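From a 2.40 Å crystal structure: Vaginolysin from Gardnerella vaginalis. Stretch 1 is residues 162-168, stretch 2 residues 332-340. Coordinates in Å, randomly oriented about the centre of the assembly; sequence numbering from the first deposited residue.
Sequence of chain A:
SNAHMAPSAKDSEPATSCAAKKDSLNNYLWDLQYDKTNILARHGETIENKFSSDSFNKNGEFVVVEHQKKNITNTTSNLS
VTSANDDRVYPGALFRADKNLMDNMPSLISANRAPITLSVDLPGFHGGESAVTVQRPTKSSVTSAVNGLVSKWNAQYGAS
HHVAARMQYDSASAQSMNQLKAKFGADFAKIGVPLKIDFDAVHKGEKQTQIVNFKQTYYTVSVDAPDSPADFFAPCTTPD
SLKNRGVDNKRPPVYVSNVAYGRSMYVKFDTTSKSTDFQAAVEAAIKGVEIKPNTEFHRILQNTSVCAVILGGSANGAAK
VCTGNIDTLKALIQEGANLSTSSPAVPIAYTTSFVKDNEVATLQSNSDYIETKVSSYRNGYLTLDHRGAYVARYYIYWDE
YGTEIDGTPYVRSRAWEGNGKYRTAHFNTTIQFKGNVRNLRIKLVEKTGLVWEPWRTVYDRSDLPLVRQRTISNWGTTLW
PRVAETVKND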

ATOM      1  N   HIS A 162      21.486  46.415 -13.841  1.00 76.00           N
ATOM      2  CA  HIS A 162      21.686  44.995 -14.099  1.00 76.51           C
ATOM      3  C   HIS A 162      20.403  44.265 -13.722  1.00 68.21           C
ATOM      4  O   HIS A 162      19.950  44.352 -12.575  1.00 71.55           O
ATOM      5  N   VAL A 163      19.820  43.555 -14.684  1.00 62.42           N
ATOM      6  CA  VAL A 163      18.499  42.954 -14.540  1.00 58.66           C
ATOM      7  C   VAL A 163      18.663  41.447 -14.406  1.00 58.80           C
ATOM      8  O   VAL A 163      19.318  40.809 -15.240  1.00 55.99           O
ATOM      9  N   ALA A 164      18.065  40.883 -13.362  1.00 57.72           N
ATOM     10  CA  ALA A 164      18.039  39.444 -13.156  1.00 61.44           C
ATOM     11  C   ALA A 164      16.707  38.890 -13.639  1.00 61.53           C
ATOM     12  O   ALA A 164      15.660  39.523 -13.472  1.00 56.86           O
ATOM     13  N   ALA A 165      16.753  37.706 -14.240  1.00 59.63           N
ATOM     14  CA  ALA A 165      15.559  37.103 -14.812  1.00 47.02           C
ATOM     15  C   ALA A 165      14.666  36.529 -13.723  1.00 47.26           C
ATOM     16  O   ALA A 165      15.140  35.867 -12.796  1.00 50.54           O
ATOM     17  N   ARG A 166      13.366  36.790 -13.837  1.00 55.05           N
ATOM     18  CA  ARG A 166      12.392  36.014 -13.084  1.00 54.14           C
ATOM     19  C   ARG A 166      12.341  34.614 -13.674  1.00 53.80           C
ATOM     20  O   ARG A 166      12.077  34.448 -14.871  1.00 49.46           O
ATOM     21  N   MET A 167      12.595  33.612 -12.845  1.00 51.66           N
ATOM     22  CA  MET A 167      12.658  32.236 -13.304  1.00 41.59           C
ATOM     23  C   MET A 167      11.416  31.483 -12.856  1.00 45.67           C
ATOM     24  O   MET A 167      10.933  31.666 -11.734  1.00 50.93           O
ATOM     25  N   GLN A 168      10.897  30.648 -13.750  1.00 42.53           N
ATOM     26  CA  GLN A 168       9.769  29.782 -13.455  1.00 44.97           C
ATOM     27  C   GLN A 168       9.997  28.463 -14.172  1.00 41.74           C
ATOM     28  O   GLN A 168      10.521  28.442 -15.290  1.00 39.94           O
ATOM     29  N   LEU A 332      24.254  26.157 -16.648  1.00 55.98           N
ATOM     30  CA  LEU A 332      23.366  26.710 -17.665  1.00 57.96           C
ATOM     31  C   LEU A 332      22.394  27.720 -17.071  1.00 53.21           C
ATOM     32  O   LEU A 332      22.033  28.697 -17.736  1.00 59.14           O
ATOM     33  N   ILE A 333      21.957  27.505 -15.829  1.00 52.45           N
ATOM     34  CA  ILE A 333      21.074  28.467 -15.174  1.00 47.35           C
ATOM     35  C   ILE A 333      21.793  29.794 -14.979  1.00 57.73           C
ATOM     36  O   ILE A 333      21.308  30.853 -15.395  1.00 56.57           O
ATOM     37  N   GLN A 334      22.964  29.757 -14.341  1.00 59.55           N
ATOM     38  CA  GLN A 334      23.662  30.979 -13.968  1.00 61.67           C
ATOM     39  C   GLN A 334      24.245  31.720 -15.163  1.00 57.34           C
ATOM     40  O   GLN A 334      24.642  32.880 -15.011  1.00 63.52           O
ATOM     41  N   GLU A 335      24.314  31.090 -16.338  1.00 55.68           N
ATOM     42  CA  GLU A 335      24.758  31.807 -17.528  1.00 65.06           C
ATOM     43  C   GLU A 335      23.686  32.765 -18.033  1.00 60.87           C
ATOM     44  O   GLU A 335      24.012  33.801 -18.624  1.00 62.23           O
ATOM     45  N   GLY A 336      22.414  32.449 -17.806  1.00 61.57           N
ATOM     46  CA  GLY A 336      21.330  33.278 -18.292  1.00 61.25           C
ATOM     47  C   GLY A 336      20.556  33.964 -17.185  1.00 57.20           C
ATOM     48  O   GLY A 336      19.397  34.343 -17.373  1.00 56.62           O
ATOM     49  N   ALA A 337      21.187  34.129 -16.020  1.00 52.02           N
ATOM     50  CA  ALA A 337      20.534  34.822 -14.918  1.00 56.91           C
ATOM     51  C   ALA A 337      20.406  36.315 -15.178  1.00 57.13           C
ATOM     52  O   ALA A 337      19.522  36.958 -14.601  1.00 55.21           O
ATOM     53  N   ASN A 338      21.255  36.875 -16.036  1.00 58.96           N
ATOM     54  CA  ASN A 338      21.273  38.306 -16.291  1.00 63.21           C
ATOM     55  C   ASN A 338      21.419  38.542 -17.785  1.00 60.71           C
ATOM     56  O   ASN A 338      21.772  37.641 -18.550  1.00 53.98           O
ATOM     57  N   LEU A 339      21.139  39.775 -18.192  1.00 62.59           N
ATOM     58  CA  LEU A 339      21.364  40.187 -19.568  1.00 63.39           C
ATOM     59  C   LEU A 339      22.824  40.578 -19.719  1.00 73.85           C
ATOM     60  O   LEU A 339      23.296  41.494 -19.038  1.00 77.71           O
ATOM     61  N   SER A 340      23.541  39.903 -20.610  1.00 82.03           N
ATOM     62  CA  SER A 340      24.835  40.411 -21.050  1.00 98.20           C
ATOM     63  C   SER A 340      24.662  41.575 -22.025  1.00103.73           C
ATOM     64  O   SER A 340      25.437  41.716 -22.976  1.00110.42           O
TER

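Packing of residues 162-168 against residues 332-340 in vaginolysin. The two segments belong to one chain, lie at least 166 residues apart in sequence where they touch, and together bury 304 Å² in a modest contact that combines two apolar pairs with backbone polar contacts. Three residues cover the most surface: V163 and M167 on the first stretch, and L339 on the second.

V163 gives up the largest share, 57 Å². Its CA-to-CB bond runs sideways to the other stretch, and its side chain takes the t rotamer (chi1 172°). The partner is L339, whose CA-to-CB bond is also sideways but whose end comes nearer: with chi1 m (-60°) and chi2 p (68°), the branch ending in CD1 reaches back to the valine. V163 CB and L339 CD1 are 3.6 Å apart, a close apolar contact, and the same methyl carbon, L339 CD1, lies 3.3 Å from V163 O. One methyl thus meets both CB and the carbonyl oxygen of V163; 42 Å² of L339 is covered.

M167 makes the second apolar contact, toward the C-terminal end of the first stretch. Its CA-to-CB bond points toward the other segment, and 43 Å² of the residue is covered. All three chi angles (-135°, -110° and -112°) fall between the usual wells, so the chain is not in a standard rotamer; it nevertheless brings its terminal methyl to I333, with M167 CE 3.4 Å from I333 CG2. I333, on the helix, has its CA-to-CB bond sideways and adopts m for both chi1 and chi2 (-57°, -49°). The separation is short for two methyl groups, and the contact is correspondingly tight.

Between these two apolar contacts the backbone does the polar work. The A165 CA-to-CB bond points toward the second stretch, where A165 CB sits 4.1 Å from G336 O and 3.9 Å from A337 O. A165 N donates a hydrogen bond to A337 O at 2.9 Å, with a fairly straight angle of 158° at the hydrogen. The same acceptor also receives a CA-H...O contact, A164 CA to A337 O at 3.2 Å, and a second such contact joins N338 CA to V163 O at 3.3 Å. A337 is covered over 37 Å²; its carbonyl makes these contacts, while its methyl stays 5.5 Å from the first stretch. Just before it, the backbone bond from G336 N to I333 O (3.1 Å) ties the glycine back to the helix.

The polar side chains add no hydrogen bond across the contact. N338, its CA-to-CB bond sideways and chi1 off the wells at -20°, contributes 25 Å², and its amide forms no bond to the first stretch. R166, chi1 t, has its CA-to-CB bond directed away, contributes no covered surface, and touches a crystal neighbour instead. Q168 and Q334 remain out of reach.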

ATOM      1  CB  HIS A 162      22.875  44.452 -13.306  1.00 77.85           C
ATOM      2  CG  HIS A 162      24.192  45.028 -13.723  1.00 83.25           C
ATOM      3  ND1 HIS A 162      25.389  44.632 -13.165  1.00 87.18           N
ATOM      4  CD2 HIS A 162      24.502  45.969 -14.647  1.00 83.65           C
ATOM      5  CE1 HIS A 162      26.378  45.305 -13.725  1.00 91.10           C
ATOM      6  NE2 HIS A 162      25.867  46.123 -14.627  1.00 85.28           N
ATOM      7  CB  VAL A 163      17.595  43.306 -15.735  1.00 61.75           C
ATOM      8  CG1 VAL A 163      16.284  42.519 -15.687  1.00 53.36           C
ATOM      9  CG2 VAL A 163      17.324  44.794 -15.763  1.00 64.30           C
ATOM     10  CB  ALA A 164      18.249  39.093 -11.683  1.00 57.62           C
ATOM     11  CB  ALA A 165      15.939  35.996 -15.794  1.00 45.20           C
ATOM     12  CB  ARG A 166      11.011  36.657 -13.137  1.00 59.13           C
ATOM     13  CG  ARG A 166       9.950  35.862 -12.378  1.00 81.02           C
ATOM     14  CD  ARG A 166       8.573  36.064 -12.974  1.00 90.82           C
ATOM     15  NE  ARG A 166       8.212  37.473 -12.990  1.00116.80           N
ATOM     16  CZ  ARG A 166       7.831  38.149 -11.915  1.00100.86           C
ATOM     17  NH1 ARG A 166       7.767  37.533 -10.738  1.00101.17           N
ATOM     18  NH2 ARG A 166       7.522  39.435 -12.022  1.00 80.47           N
ATOM     19  CB  MET A 167      13.915  31.545 -12.773  1.00 45.41           C
ATOM     20  CG  MET A 167      14.651  30.733 -13.821  1.00 56.15           C
ATOM     21  SD  MET A 167      14.531  28.965 -13.529  1.00 57.38           S
ATOM     22  CE  MET A 167      16.234  28.606 -13.114  1.00 60.55           C
ATOM     23  CB  GLN A 168       8.440  30.414 -13.894  1.00 55.62           C
ATOM     24  CG  GLN A 168       8.219  30.424 -15.401  1.00 64.46           C
ATOM     25  CD  GLN A 168       7.264  31.519 -15.841  1.00 79.14           C
ATOM     26  OE1 GLN A 168       6.545  32.097 -15.026  1.00 94.69           O
ATOM     27  NE2 GLN A 168       7.258  31.813 -17.138  1.00 74.85           N
ATOM     28  CB  LEU A 332      22.600  25.584 -18.361  1.00 56.01           C
ATOM     29  CG  LEU A 332      23.452  24.584 -19.150  1.00 60.37           C
ATOM     30  CD1 LEU A 332      22.604  23.414 -19.620  1.00 48.98           C
ATOM     31  CD2 LEU A 332      24.130  25.260 -20.333  1.00 63.57           C
ATOM     32  CB  ILE A 333      20.571  27.904 -13.830  1.00 45.15           C
ATOM     33  CG1 ILE A 333      19.850  26.564 -14.026  1.00 48.94           C
ATOM     34  CG2 ILE A 333      19.657  28.907 -13.136  1.00 43.34           C
ATOM     35  CD1 ILE A 333      18.798  26.561 -15.113  1.00 44.67           C
ATOM     36  CB  GLN A 334      24.772  30.656 -12.966  1.00 70.26           C
ATOM     37  CG  GLN A 334      24.948  31.707 -11.882  1.00 86.73           C
ATOM     38  CD  GLN A 334      23.701  31.881 -11.034  1.00 88.91           C
ATOM     39  OE1 GLN A 334      22.910  30.949 -10.874  1.00 93.27           O
ATOM     40  NE2 GLN A 334      23.512  33.080 -10.496  1.00 84.94           N
ATOM     41  CB  GLU A 335      25.155  30.811 -18.623  1.00 71.01           C
ATOM     42  CG  GLU A 335      25.255  31.405 -20.033  1.00 76.74           C
ATOM     43  CD  GLU A 335      26.537  31.023 -20.747  1.00 75.80           C
ATOM     44  OE1 GLU A 335      27.609  31.052 -20.105  1.00 75.39           O
ATOM     45  OE2 GLU A 335      26.473  30.703 -21.956  1.00 79.40           O
ATOM     46  CB  ALA A 337      21.307  34.596 -13.619  1.00 63.55           C
ATOM     47  CB  ASN A 338      22.422  38.999 -15.546  1.00 68.39           C
ATOM     48  CG  ASN A 338      22.951  38.171 -14.392  1.00 75.64           C
ATOM     49  OD1 ASN A 338      23.794  37.294 -14.579  1.00 73.95           O
ATOM     50  ND2 ASN A 338      22.461  38.448 -13.190  1.00 57.18           N
ATOM     51  CB  LEU A 339      20.468  41.366 -19.953  1.00 68.02           C
ATOM     52  CG  LEU A 339      18.945  41.234 -19.886  1.00 60.06           C
ATOM     53  CD1 LEU A 339      18.483  41.114 -18.448  1.00 60.59           C
ATOM     54  CD2 LEU A 339      18.303  42.448 -20.550  1.00 42.77           C
ATOM     55  CB  SER A 340      25.654  39.276 -21.668  1.00 92.84           C
ATOM     56  OG  SER A 340      24.818  38.271 -22.214  1.00 91.27           O
TER